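Local coordinates for hypothetical protein aq_1447 (Aquifex aeolicus, PDB 1YVU) that cleaves target RNA, using short single-stranded DNA as a guide and magnesium as its preferred metal ion, at residues Lys144-Glu149 and Tyr618-Asp623; Ile163-Thr168 and Leu255-Thr260; Ser353-Ser358 and Gly391-Leu396. All coordinates share one frame; numbering follows the deposited sequence.

Contact 1 (Lys144-Glu149 and Tyr618-Asp623); sequences KVLKSE and YKLSED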
ATOM      1  N   LYS A 144       3.555 -16.117  -4.111  1.00 47.35           N
ATOM      2  CA  LYS A 144       3.855 -15.513  -5.394  1.00 41.64           C
ATOM      3  C   LYS A 144       5.243 -16.027  -5.785  1.00 40.07           C
ATOM      4  O   LYS A 144       6.091 -16.255  -4.914  1.00 42.27           O
ATOM      5  CB  LYS A 144       3.810 -13.988  -5.297  1.00 37.05           C
ATOM      6  CG  LYS A 144       2.457 -13.422  -5.633  1.00 45.00           C
ATOM      7  CD  LYS A 144       2.269 -12.047  -5.069  1.00 44.00           C
ATOM      8  CE  LYS A 144       0.860 -11.565  -5.353  1.00 49.81           C
ATOM      9  NZ  LYS A 144       0.447 -10.519  -4.361  1.00 57.02           N
ATOM     10  N   VAL A 145       5.432 -16.335  -7.065  1.00 39.02           N
ATOM     11  CA  VAL A 145       6.726 -16.810  -7.542  1.00 33.56           C
ATOM     12  C   VAL A 145       7.496 -15.661  -8.169  1.00 29.87           C
ATOM     13  O   VAL A 145       7.030 -15.042  -9.117  1.00 34.16           O
ATOM     14  CB  VAL A 145       6.589 -17.991  -8.523  1.00 32.38           C
ATOM     15  CG1 VAL A 145       7.925 -18.308  -9.171  1.00 36.21           C
ATOM     16  CG2 VAL A 145       6.064 -19.226  -7.770  1.00 33.91           C
ATOM     17  N   LEU A 146       8.639 -15.349  -7.563  1.00 28.78           N
ATOM     18  CA  LEU A 146       9.553 -14.288  -8.005  1.00 21.58           C
ATOM     19  C   LEU A 146      10.793 -14.911  -8.632  1.00 16.84           C
ATOM     20  O   LEU A 146      10.920 -16.129  -8.656  1.00 14.65           O
ATOM     21  CB  LEU A 146       9.955 -13.370  -6.840  1.00 14.33           C
ATOM     22  CG  LEU A 146       8.909 -12.754  -5.898  1.00  2.00           C
ATOM     23  CD1 LEU A 146       9.538 -11.575  -5.229  1.00  2.00           C
ATOM     24  CD2 LEU A 146       7.620 -12.323  -6.624  1.00  3.19           C
ATOM     25  N   LYS A 147      11.700 -14.076  -9.124  1.00 21.17           N
ATOM     26  CA  LYS A 147      12.900 -14.539  -9.807  1.00 27.00           C
ATOM     27  C   LYS A 147      14.048 -13.791  -9.218  1.00 30.31           C
ATOM     28  O   LYS A 147      14.026 -12.554  -9.210  1.00 38.63           O
ATOM     29  CB  LYS A 147      12.821 -14.155 -11.280  1.00 22.29           C
ATOM     30  CG  LYS A 147      13.774 -14.845 -12.221  1.00 27.48           C
ATOM     31  CD  LYS A 147      13.543 -14.359 -13.641  1.00 23.04           C
ATOM     32  CE  LYS A 147      14.674 -14.775 -14.561  1.00 28.11           C
ATOM     33  NZ  LYS A 147      14.553 -14.095 -15.878  1.00 34.33           N
ATOM     34  N   SER A 148      15.089 -14.523  -8.827  1.00 40.38           N
ATOM     35  CA  SER A 148      16.280 -13.914  -8.238  1.00 41.67           C
ATOM     36  C   SER A 148      17.143 -13.156  -9.258  1.00 40.91           C
ATOM     37  O   SER A 148      16.847 -13.121 -10.470  1.00 39.95           O
ATOM     38  CB  SER A 148      17.128 -14.973  -7.517  1.00 47.52           C
ATOM     39  OG  SER A 148      17.623 -15.966  -8.413  1.00 57.66           O
ATOM     40  N   GLU A 149      18.210 -12.549  -8.745  1.00 40.70           N
ATOM     41  CA  GLU A 149      19.171 -11.791  -9.541  1.00 41.94           C
ATOM     42  C   GLU A 149      19.864 -12.763 -10.501  1.00 40.02           C
ATOM     43  O   GLU A 149      19.881 -12.551 -11.723  1.00 46.80           O
ATOM     44  CB  GLU A 149      20.202 -11.145  -8.598  1.00 39.16           C
ATOM     45  CG  GLU A 149      21.131 -10.116  -9.258  1.00 32.51           C
ATOM     46  CD  GLU A 149      22.293  -9.680  -8.372  1.00 31.90           C
ATOM     47  OE1 GLU A 149      22.496 -10.245  -7.273  1.00 23.09           O
ATOM     48  OE2 GLU A 149      23.009  -8.752  -8.793  1.00 31.01           O
ATOM     49  N   TYR A 618      17.847  -7.522  -0.906  1.00  7.52           N
ATOM     50  CA  TYR A 618      17.863  -8.780  -1.653  1.00 12.82           C
ATOM     51  C   TYR A 618      17.570  -8.248  -3.042  1.00  9.40           C
ATOM     52  O   TYR A 618      16.667  -7.430  -3.200  1.00 13.01           O
ATOM     53  CB  TYR A 618      16.767  -9.792  -1.214  1.00 10.69           C
ATOM     54  CG  TYR A 618      16.919 -11.148  -1.913  1.00 13.85           C
ATOM     55  CD1 TYR A 618      17.740 -12.149  -1.357  1.00 23.68           C
ATOM     56  CD2 TYR A 618      16.405 -11.369  -3.211  1.00 15.92           C
ATOM     57  CE1 TYR A 618      18.074 -13.329  -2.078  1.00 26.02           C
ATOM     58  CE2 TYR A 618      16.738 -12.544  -3.953  1.00 24.21           C
ATOM     59  CZ  TYR A 618      17.575 -13.518  -3.377  1.00 26.75           C
ATOM     60  OH  TYR A 618      17.908 -14.652  -4.093  1.00 24.81           O
ATOM     61  N   LYS A 619      18.324  -8.702  -4.039  1.00  7.84           N
ATOM     62  CA  LYS A 619      18.107  -8.222  -5.401  1.00 13.71           C
ATOM     63  C   LYS A 619      17.440  -9.267  -6.313  1.00 23.09           C
ATOM     64  O   LYS A 619      17.756 -10.460  -6.261  1.00 18.71           O
ATOM     65  CB  LYS A 619      19.425  -7.692  -5.985  1.00 18.21           C
ATOM     66  CG  LYS A 619      19.296  -6.866  -7.265  1.00 20.45           C
ATOM     67  CD  LYS A 619      20.651  -6.290  -7.696  1.00 19.13           C
ATOM     68  CE  LYS A 619      20.510  -5.541  -9.007  1.00 23.59           C
ATOM     69  NZ  LYS A 619      21.400  -5.994 -10.154  1.00 27.71           N
ATOM     70  N   LEU A 620      16.442  -8.800  -7.071  1.00 20.34           N
ATOM     71  CA  LEU A 620      15.685  -9.616  -8.018  1.00 25.32           C
ATOM     72  C   LEU A 620      16.110  -9.385  -9.483  1.00 31.82           C
ATOM     73  O   LEU A 620      17.097  -8.680  -9.750  1.00 31.86           O
ATOM     74  CB  LEU A 620      14.185  -9.400  -7.827  1.00 21.17           C
ATOM     75  CG  LEU A 620      13.717  -9.766  -6.423  1.00 16.85           C
ATOM     76  CD1 LEU A 620      12.338  -9.218  -6.140  1.00 12.08           C
ATOM     77  CD2 LEU A 620      13.772 -11.282  -6.259  1.00 15.55           C
ATOM     78  N   SER A 621      15.361  -9.979 -10.415  1.00 38.24           N
ATOM     79  CA  SER A 621      15.666  -9.932 -11.845  1.00 45.26           C
ATOM     80  C   SER A 621      15.671  -8.607 -12.587  1.00 49.28           C
ATOM     81  O   SER A 621      16.743  -8.033 -12.806  1.00 57.40           O
ATOM     82  CB  SER A 621      14.814 -10.953 -12.609  1.00 49.30           C
ATOM     83  OG  SER A 621      13.429 -10.803 -12.329  1.00 53.62           O
ATOM     84  N   GLU A 622      14.482  -8.138 -12.972  1.00 52.76           N
ATOM     85  CA  GLU A 622      14.290  -6.898 -13.737  1.00 56.03           C
ATOM     86  C   GLU A 622      14.534  -5.625 -12.897  1.00 51.20           C
ATOM     87  O   GLU A 622      13.675  -4.728 -12.809  1.00 53.13           O
ATOM     88  CB  GLU A 622      12.872  -6.904 -14.344  1.00 66.91           C
ATOM     89  CG  GLU A 622      12.495  -8.158 -15.165  1.00 62.56           C
ATOM     90  CD  GLU A 622      10.989  -8.432 -15.179  1.00 69.06           C
ATOM     91  OE1 GLU A 622      10.188  -7.517 -14.847  1.00 66.01           O
ATOM     92  OE2 GLU A 622      10.611  -9.582 -15.516  1.00 73.98           O
ATOM     93  N   ASP A 623      15.737  -5.562 -12.315  1.00 44.82           N
ATOM     94  CA  ASP A 623      16.214  -4.484 -11.444  1.00 36.82           C
ATOM     95  C   ASP A 623      15.232  -4.049 -10.361  1.00 35.96           C
ATOM     96  O   ASP A 623      14.844  -2.884 -10.255  1.00 30.21           O
ATOM     97  CB  ASP A 623      16.779  -3.301 -12.241  1.00 45.55           C
ATOM     98  CG  ASP A 623      18.316  -3.295 -12.275  1.00 47.24           C
ATOM     99  OD1 ASP A 623      18.935  -4.226 -11.702  1.00 58.23           O
ATOM    100  OD2 ASP A 623      18.919  -2.360 -12.847  1.00 42.03           O
TER
HETATM  101  O   HOH W   1      11.573 -11.253  -9.929  1.00 15.42           O
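Ser148 of linker L1 and Leu620 of the PIWI box form a single beta bridge, CA to CA 4.3 Å, where the turn of the 134-147/153-165 hairpin meets the end of strand 616-619. The segments run nearly perpendicular, and the pairing goes no further. Ser621 N donates to Lys147 O, a bent bond of 3.1 Å. A water extends this link: it accepts from Lys147 N at 2.9 Å and also bonds Ser621 OG. The extended Lys147 chain passes Ser621 with its CB, CG and CD against the serine CB and OG.

Leu146 and Leu620 cross at a slant, CD1 to CD1 3.8 Å. Ser148 CB stands at the edge of the Tyr618 ring, near its plane, 3.5 Å from the tyrosine OH, while Ser148 OG turns back to Gly151 N and Tyr152 N of its own hairpin.

At the solvent side, Glu149 and Lys619 cross obliquely. A bend at chi4 (-123°) sets Lys619 NZ between two acids, 3.5 Å from Glu149 OE2 and 3.4 Å from Asp623 OD1, weak bonds in one salt-bridge network. An alanine in place of Lys619 would probably leave Glu149 tied mainly through OE1 to Lys313 and Asp623 through OD2 to Lys645, with the ionic link between the segments lost. The turns of two beta hairpins, 134-147/153-165 and 616-619/624-627, thus meet at an isolated bridge, an inter-domain contact joining linker L1 of the PAZ lobe to the PIWI box.

Contact 2 (Ile163-Thr168 and Leu255-Thr260); sequences IQPFET and LKPVLT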
ATOM      1  N   ILE A 163      -8.751  -9.688   9.363  1.00 41.13           N
ATOM      2  CA  ILE A 163      -9.679  -9.404  10.468  1.00 43.68           C
ATOM      3  C   ILE A 163     -11.088  -9.375   9.897  1.00 43.54           C
ATOM      4  O   ILE A 163     -11.404  -8.561   9.038  1.00 43.31           O
ATOM      5  CB  ILE A 163      -9.344  -8.057  11.196  1.00 47.61           C
ATOM      6  CG1 ILE A 163      -7.829  -7.932  11.459  1.00 47.35           C
ATOM      7  CG2 ILE A 163     -10.069  -7.998  12.540  1.00 39.86           C
ATOM      8  CD1 ILE A 163      -7.361  -6.540  11.906  1.00 42.14           C
ATOM      9  N   GLN A 164     -11.920 -10.302  10.354  1.00 44.38           N
ATOM     10  CA  GLN A 164     -13.278 -10.424   9.853  1.00 50.70           C
ATOM     11  C   GLN A 164     -14.284 -10.740  10.947  1.00 52.64           C
ATOM     12  O   GLN A 164     -13.936 -11.447  11.881  1.00 55.94           O
ATOM     13  CB  GLN A 164     -13.329 -11.550   8.805  1.00 51.96           C
ATOM     14  CG  GLN A 164     -12.957 -11.129   7.386  1.00 51.07           C
ATOM     15  CD  GLN A 164     -12.974 -12.265   6.404  1.00 58.23           C
ATOM     16  OE1 GLN A 164     -13.624 -13.284   6.607  1.00 55.62           O
ATOM     17  NE2 GLN A 164     -12.260 -12.091   5.317  1.00 60.09           N
ATOM     18  N   PRO A 165     -15.522 -10.183  10.874  1.00 58.42           N
ATOM     19  CA  PRO A 165     -16.578 -10.439  11.870  1.00 57.27           C
ATOM     20  C   PRO A 165     -17.271 -11.774  11.580  1.00 60.58           C
ATOM     21  O   PRO A 165     -17.270 -12.245  10.440  1.00 61.89           O
ATOM     22  CB  PRO A 165     -17.564  -9.285  11.647  1.00 61.70           C
ATOM     23  CG  PRO A 165     -16.752  -8.237  11.003  1.00 63.78           C
ATOM     24  CD  PRO A 165     -15.924  -9.029  10.045  1.00 63.95           C
ATOM     25  N   PHE A 166     -17.876 -12.358  12.612  1.00 59.32           N
ATOM     26  CA  PHE A 166     -18.580 -13.633  12.493  1.00 62.37           C
ATOM     27  C   PHE A 166     -19.812 -13.465  11.618  1.00 65.80           C
ATOM     28  O   PHE A 166     -20.148 -14.337  10.803  1.00 64.42           O
ATOM     29  CB  PHE A 166     -18.990 -14.128  13.889  1.00 70.04           C
ATOM     30  CG  PHE A 166     -17.949 -14.990  14.561  1.00 71.61           C
ATOM     31  CD1 PHE A 166     -16.756 -14.426  15.061  1.00 74.96           C
ATOM     32  CD2 PHE A 166     -18.144 -16.385  14.681  1.00 76.29           C
ATOM     33  CE1 PHE A 166     -15.756 -15.244  15.676  1.00 69.06           C
ATOM     34  CE2 PHE A 166     -17.157 -17.228  15.293  1.00 75.92           C
ATOM     35  CZ  PHE A 166     -15.958 -16.647  15.791  1.00 71.62           C
ATOM     36  N   GLU A 167     -20.397 -12.274  11.734  1.00 62.28           N
ATOM     37  CA  GLU A 167     -21.599 -11.893  11.015  1.00 61.19           C
ATOM     38  C   GLU A 167     -21.292 -11.617   9.571  1.00 53.26           C
ATOM     39  O   GLU A 167     -20.245 -11.076   9.226  1.00 53.78           O
ATOM     40  CB  GLU A 167     -22.227 -10.639  11.626  1.00 68.34           C
ATOM     41  CG  GLU A 167     -22.357 -10.620  13.159  1.00 67.90           C
ATOM     42  CD  GLU A 167     -21.448  -9.584  13.796  1.00 69.84           C
ATOM     43  OE1 GLU A 167     -21.675  -8.378  13.566  1.00 73.80           O
ATOM     44  OE2 GLU A 167     -20.504  -9.969  14.519  1.00 73.23           O
ATOM     45  N   THR A 168     -22.247 -11.991   8.742  1.00 52.19           N
ATOM     46  CA  THR A 168     -22.206 -11.820   7.302  1.00 43.87           C
ATOM     47  C   THR A 168     -22.547 -10.348   7.016  1.00 40.24           C
ATOM     48  O   THR A 168     -22.880  -9.602   7.941  1.00 36.11           O
ATOM     49  CB  THR A 168     -23.272 -12.770   6.710  1.00 45.53           C
ATOM     50  OG1 THR A 168     -22.894 -14.120   6.990  1.00 45.65           O
ATOM     51  CG2 THR A 168     -23.432 -12.619   5.263  1.00 43.11           C
ATOM     52  N   LEU A 255     -20.666 -12.250   1.664  1.00 47.43           N
ATOM     53  CA  LEU A 255     -19.691 -11.199   1.938  1.00 44.80           C
ATOM     54  C   LEU A 255     -19.455 -10.986   3.412  1.00 41.57           C
ATOM     55  O   LEU A 255     -20.391 -10.858   4.197  1.00 43.96           O
ATOM     56  CB  LEU A 255     -20.097  -9.880   1.291  1.00 35.72           C
ATOM     57  CG  LEU A 255     -20.059  -9.851  -0.225  1.00 31.87           C
ATOM     58  CD1 LEU A 255     -20.816  -8.663  -0.754  1.00 32.41           C
ATOM     59  CD2 LEU A 255     -18.635  -9.827  -0.680  1.00 38.56           C
ATOM     60  N   LYS A 256     -18.181 -11.006   3.773  1.00 43.46           N
ATOM     61  CA  LYS A 256     -17.750 -10.774   5.132  1.00 39.64           C
ATOM     62  C   LYS A 256     -16.873  -9.522   5.078  1.00 32.69           C
ATOM     63  O   LYS A 256     -16.104  -9.367   4.136  1.00 34.64           O
ATOM     64  CB  LYS A 256     -16.961 -11.982   5.654  1.00 45.81           C
ATOM     65  CG  LYS A 256     -17.765 -12.959   6.549  1.00 52.14           C
ATOM     66  CD  LYS A 256     -16.817 -14.027   7.157  1.00 63.89           C
ATOM     67  CE  LYS A 256     -17.412 -14.838   8.325  1.00 58.36           C
ATOM     68  NZ  LYS A 256     -16.334 -15.449   9.200  1.00 60.28           N
ATOM     69  N   PRO A 257     -17.092  -8.551   5.991  1.00 36.27           N
ATOM     70  CA  PRO A 257     -16.302  -7.310   6.048  1.00 31.70           C
ATOM     71  C   PRO A 257     -14.884  -7.539   6.477  1.00 33.08           C
ATOM     72  O   PRO A 257     -14.592  -8.494   7.181  1.00 28.86           O
ATOM     73  CB  PRO A 257     -17.031  -6.483   7.093  1.00 28.24           C
ATOM     74  CG  PRO A 257     -18.440  -6.886   6.867  1.00 40.77           C
ATOM     75  CD  PRO A 257     -18.342  -8.378   6.754  1.00 36.70           C
ATOM     76  N   VAL A 258     -14.004  -6.664   6.014  1.00 37.22           N
ATOM     77  CA  VAL A 258     -12.580  -6.722   6.339  1.00 37.98           C
ATOM     78  C   VAL A 258     -12.265  -5.464   7.194  1.00 39.77           C
ATOM     79  O   VAL A 258     -12.521  -4.330   6.757  1.00 42.73           O
ATOM     80  CB  VAL A 258     -11.744  -6.820   5.023  1.00 32.21           C
ATOM     81  CG1 VAL A 258     -10.272  -6.667   5.302  1.00 44.10           C
ATOM     82  CG2 VAL A 258     -11.980  -8.170   4.347  1.00 34.07           C
ATOM     83  N   LEU A 259     -11.752  -5.684   8.415  1.00 39.38           N
ATOM     84  CA  LEU A 259     -11.463  -4.607   9.375  1.00 42.14           C
ATOM     85  C   LEU A 259      -9.996  -4.269   9.608  1.00 44.67           C
ATOM     86  O   LEU A 259      -9.144  -5.157   9.532  1.00 44.44           O
ATOM     87  CB  LEU A 259     -12.073  -4.955  10.735  1.00 25.52           C
ATOM     88  CG  LEU A 259     -13.471  -5.578  10.816  1.00 26.00           C
ATOM     89  CD1 LEU A 259     -13.750  -6.020  12.247  1.00 26.89           C
ATOM     90  CD2 LEU A 259     -14.536  -4.593  10.309  1.00 21.18           C
ATOM     91  N   THR A 260      -9.740  -2.985   9.920  1.00 51.05           N
ATOM     92  CA  THR A 260      -8.399  -2.405  10.242  1.00 61.09           C
ATOM     93  C   THR A 260      -8.584  -1.506  11.490  1.00 60.79           C
ATOM     94  O   THR A 260      -9.713  -1.387  11.979  1.00 63.04           O
ATOM     95  CB  THR A 260      -7.772  -1.554   9.046  1.00 63.83           C
ATOM     96  OG1 THR A 260      -7.775  -2.333   7.845  1.00 65.39           O
ATOM     97  CG2 THR A 260      -6.294  -1.147   9.331  1.00 62.27           C
TER
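Ile163 O accepts a nearly straight hydrogen bond from Leu259 N (3.0 Å, 171° at the hydrogen) where the axes of the short strands 163-165 and 255-257 come within 5.8 Å, their directions 117° apart, too steeply turned to pair as sheet neighbours. Ile163 O also takes a CA-H...O contact from Val258 CA, and Gln164 CA makes another to Pro257 O. The chain continues here as Pro165, which has no N-H, and its ring CD lies against Pro257 O.

Around this point the side chains interleave. Ile163 and Leu259 cross at about a right angle, with Ile163 CG2 4.1 Å from Leu259 CB; Ile163 CD1 meanwhile lies against the carbonyl oxygen of Leu259. Leu259 CD1 and Pro165 CG approach tip to tip at 3.9 Å, and the two proline rings touch through Pro165 CD and Pro257 CB.

Beside this apolar group, Gln164 lies across Lys256. With CG anti to the carbonyl carbon (chi1 -85°) and the chain extended beyond it, the Gln164 amide reaches the lysine's aliphatic part, OE1 coming 3.3 Å from Lys256 CD. NE2 of the same amide faces Val258 CG2. The extended Lys256 chain then runs on over the backbone of Pro165 and Phe166, its CE 3.3 Å from Pro165 O. At the far end, Thr168 brings its CG2 against Leu255 O as it enters helix 169-175, which also packs on Leu255 and Pro257.

Strand 255-257 is paired with strand 184-187 in the PAZ sheet, and strand 163-165 with strand 134-147 in the linker sheet. The arrangement is an inter-domain junction, where the end of the linker L1 hairpin strand leads into the SH3-like PAZ fold and packs on its edge strand 255-257.

Contact 3 (Ser353-Ser358 and Gly391-Leu396); sequences SVEIIS and GKSLIL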
ATOM      1  N   SER A 353       2.401  33.136  11.982  1.00 41.07           N
ATOM      2  CA  SER A 353       1.078  33.307  12.598  1.00 40.83           C
ATOM      3  C   SER A 353       0.546  31.924  12.972  1.00 39.47           C
ATOM      4  O   SER A 353       0.301  31.094  12.096  1.00 44.37           O
ATOM      5  CB  SER A 353       0.111  34.057  11.663  1.00 41.39           C
ATOM      6  OG  SER A 353       0.027  33.449  10.387  1.00 49.94           O
ATOM      7  N   VAL A 354       0.439  31.676  14.281  1.00 39.27           N
ATOM      8  CA  VAL A 354       0.010  30.388  14.845  1.00 32.95           C
ATOM      9  C   VAL A 354      -1.300  30.444  15.632  1.00 27.39           C
ATOM     10  O   VAL A 354      -1.545  31.421  16.330  1.00 28.15           O
ATOM     11  CB  VAL A 354       1.125  29.853  15.825  1.00 24.04           C
ATOM     12  CG1 VAL A 354       0.766  28.500  16.436  1.00 28.21           C
ATOM     13  CG2 VAL A 354       2.445  29.733  15.099  1.00 30.12           C
ATOM     14  N   GLU A 355      -2.144  29.424  15.468  1.00 25.42           N
ATOM     15  CA  GLU A 355      -3.379  29.264  16.258  1.00 27.67           C
ATOM     16  C   GLU A 355      -3.096  28.085  17.226  1.00 24.15           C
ATOM     17  O   GLU A 355      -2.331  27.168  16.889  1.00 29.93           O
ATOM     18  CB  GLU A 355      -4.595  28.928  15.376  1.00 36.37           C
ATOM     19  CG  GLU A 355      -5.512  30.129  15.016  1.00 43.43           C
ATOM     20  CD  GLU A 355      -6.868  30.145  15.720  1.00 45.94           C
ATOM     21  OE1 GLU A 355      -7.581  29.117  15.730  1.00 51.11           O
ATOM     22  OE2 GLU A 355      -7.237  31.214  16.241  1.00 42.63           O
ATOM     23  N   ILE A 356      -3.637  28.134  18.443  1.00 18.46           N
ATOM     24  CA  ILE A 356      -3.424  27.065  19.427  1.00 19.43           C
ATOM     25  C   ILE A 356      -4.727  26.475  19.896  1.00 15.90           C
ATOM     26  O   ILE A 356      -5.762  27.164  19.874  1.00 20.05           O
ATOM     27  CB  ILE A 356      -2.634  27.581  20.671  1.00 14.43           C
ATOM     28  CG1 ILE A 356      -1.221  27.963  20.271  1.00 20.99           C
ATOM     29  CG2 ILE A 356      -2.503  26.521  21.727  1.00 16.85           C
ATOM     30  CD1 ILE A 356      -0.700  29.073  21.044  1.00 21.30           C
ATOM     31  N   ILE A 357      -4.704  25.185  20.240  1.00  7.49           N
ATOM     32  CA  ILE A 357      -5.893  24.505  20.750  1.00 16.78           C
ATOM     33  C   ILE A 357      -5.524  23.586  21.882  1.00 18.49           C
ATOM     34  O   ILE A 357      -4.560  22.843  21.784  1.00 21.55           O
ATOM     35  CB  ILE A 357      -6.692  23.621  19.677  1.00 14.06           C
ATOM     36  CG1 ILE A 357      -7.228  24.464  18.544  1.00  9.85           C
ATOM     37  CG2 ILE A 357      -7.913  22.859  20.298  1.00 13.26           C
ATOM     38  CD1 ILE A 357      -6.307  24.489  17.436  1.00 17.20           C
ATOM     39  N   SER A 358      -6.331  23.605  22.934  1.00 22.83           N
ATOM     40  CA  SER A 358      -6.114  22.724  24.041  1.00 28.37           C
ATOM     41  C   SER A 358      -7.402  22.044  24.363  1.00 29.33           C
ATOM     42  O   SER A 358      -8.467  22.631  24.353  1.00 31.97           O
ATOM     43  CB  SER A 358      -5.606  23.460  25.252  1.00 24.62           C
ATOM     44  OG  SER A 358      -6.539  24.461  25.550  1.00 44.86           O
ATOM     45  N   GLY A 391      -4.365  33.224  17.843  1.00 47.05           N
ATOM     46  CA  GLY A 391      -5.512  32.920  18.690  1.00 44.70           C
ATOM     47  C   GLY A 391      -5.638  31.621  19.452  1.00 43.35           C
ATOM     48  O   GLY A 391      -5.822  30.553  18.872  1.00 48.68           O
ATOM     49  N   LYS A 392      -5.680  31.741  20.776  1.00 41.57           N
ATOM     50  CA  LYS A 392      -5.821  30.576  21.647  1.00 37.32           C
ATOM     51  C   LYS A 392      -7.271  30.127  21.749  1.00 36.78           C
ATOM     52  O   LYS A 392      -8.157  30.909  22.131  1.00 33.61           O
ATOM     53  CB  LYS A 392      -5.248  30.853  23.053  1.00 41.62           C
ATOM     54  CG  LYS A 392      -3.757  31.194  23.039  1.00 41.74           C
ATOM     55  CD  LYS A 392      -3.151  31.391  24.421  1.00 41.08           C
ATOM     56  CE  LYS A 392      -1.665  31.754  24.363  1.00 37.53           C
ATOM     57  NZ  LYS A 392      -0.990  31.806  25.695  1.00 37.02           N
ATOM     58  N   SER A 393      -7.508  28.889  21.330  1.00 28.40           N
ATOM     59  CA  SER A 393      -8.834  28.302  21.407  1.00 30.19           C
ATOM     60  C   SER A 393      -8.775  27.205  22.475  1.00 27.34           C
ATOM     61  O   SER A 393      -8.180  26.165  22.251  1.00 29.87           O
ATOM     62  CB  SER A 393      -9.263  27.703  20.050  1.00 30.65           C
ATOM     63  OG  SER A 393      -8.914  28.526  18.936  1.00 26.07           O
ATOM     64  N   LEU A 394      -9.317  27.466  23.660  1.00 26.59           N
ATOM     65  CA  LEU A 394      -9.330  26.464  24.723  1.00 29.50           C
ATOM     66  C   LEU A 394     -10.693  25.758  24.758  1.00 32.31           C
ATOM     67  O   LEU A 394     -11.743  26.410  24.828  1.00 30.12           O
ATOM     68  CB  LEU A 394      -8.937  27.089  26.074  1.00 25.39           C
ATOM     69  CG  LEU A 394      -9.341  26.431  27.404  1.00 27.64           C
ATOM     70  CD1 LEU A 394      -8.857  24.959  27.547  1.00 24.66           C
ATOM     71  CD2 LEU A 394      -8.844  27.334  28.540  1.00 32.29           C
ATOM     72  N   ILE A 395     -10.631  24.420  24.724  1.00 31.09           N
ATOM     73  CA  ILE A 395     -11.787  23.521  24.698  1.00 35.27           C
ATOM     74  C   ILE A 395     -11.776  22.642  25.921  1.00 34.27           C
ATOM     75  O   ILE A 395     -10.756  22.045  26.251  1.00 37.73           O
ATOM     76  CB  ILE A 395     -11.774  22.600  23.415  1.00 32.07           C
ATOM     77  CG1 ILE A 395     -11.987  23.436  22.149  1.00 33.04           C
ATOM     78  CG2 ILE A 395     -12.908  21.588  23.463  1.00 31.99           C
ATOM     79  CD1 ILE A 395     -11.614  22.756  20.887  1.00 32.87           C
ATOM     80  N   LEU A 396     -12.967  22.477  26.496  1.00 46.18           N
ATOM     81  CA  LEU A 396     -13.178  21.678  27.699  1.00 55.84           C
ATOM     82  C   LEU A 396     -13.909  20.356  27.536  1.00 64.58           C
ATOM     83  O   LEU A 396     -15.135  20.297  27.344  1.00 61.59           O
ATOM     84  CB  LEU A 396     -13.841  22.517  28.776  1.00 57.51           C
ATOM     85  CG  LEU A 396     -12.777  22.998  29.742  1.00 62.88           C
ATOM     86  CD1 LEU A 396     -12.947  24.502  29.993  1.00 68.08           C
ATOM     87  CD2 LEU A 396     -12.839  22.135  31.016  1.00 63.23           C
TER
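Ile356 and Ser358 turn both their N-H and C=O groups to strand 386-396, which they meet in parallel register, Ile356 beside Lys392 and Ser358 beside Leu394. Ile356 N donates to Gly391 O over a long 3.3 Å, from above the carbonyl plane, and Ile356 O receives Ser393 N at 2.9 Å. Ser358 N then reaches Ser393 O at 3.2 Å, in the carbonyl plane, and Ser358 O takes Ile395 N at 2.8 Å, nearly along the C=O axis. Ser393 O also receives a CA-H...O contact from Ile357. The alternate residues, Glu355 and Ile357, bond through their backbones to Ile421 of strand 419-424, so the strand is served on both edges.

Glu355 bends at chi2 (-108°); its carboxylate lies over Gly391 and is paired through OE2 with Lys415. Ile357 and Ile395 lie side by side, CG2 to CD1 3.7 Å, with helix 402-411 covering Ile395. Helix 368-381 touches Ile356 and Ser358 and connects the two strands, making the beta-alpha-beta crossover characteristic of the Rossmann-like Mid domain.

Overall arrangement
The three contacts show how a multidomain chain is held at different levels. Contact 1 closes a long loop of chain, within which contact 2 and then contact 3 close in series. Contacts 1 and 2 share the antiparallel sheet of linker L1, through its neighbouring strands 134-147 and 153-165, yet their centres lie about 34 Å apart. One ties that linker to the PIWI domain, the other to the PAZ fold. Contact 3 stays inside the Mid domain's parallel sheet, about 52 Å from contact 1 and about 40 Å from contact 2, centre to centre. Linker L1 thus touches PAZ within its own lobe and the PIWI domain of the other lobe, while contact 3 builds one domain of the PIWI lobe.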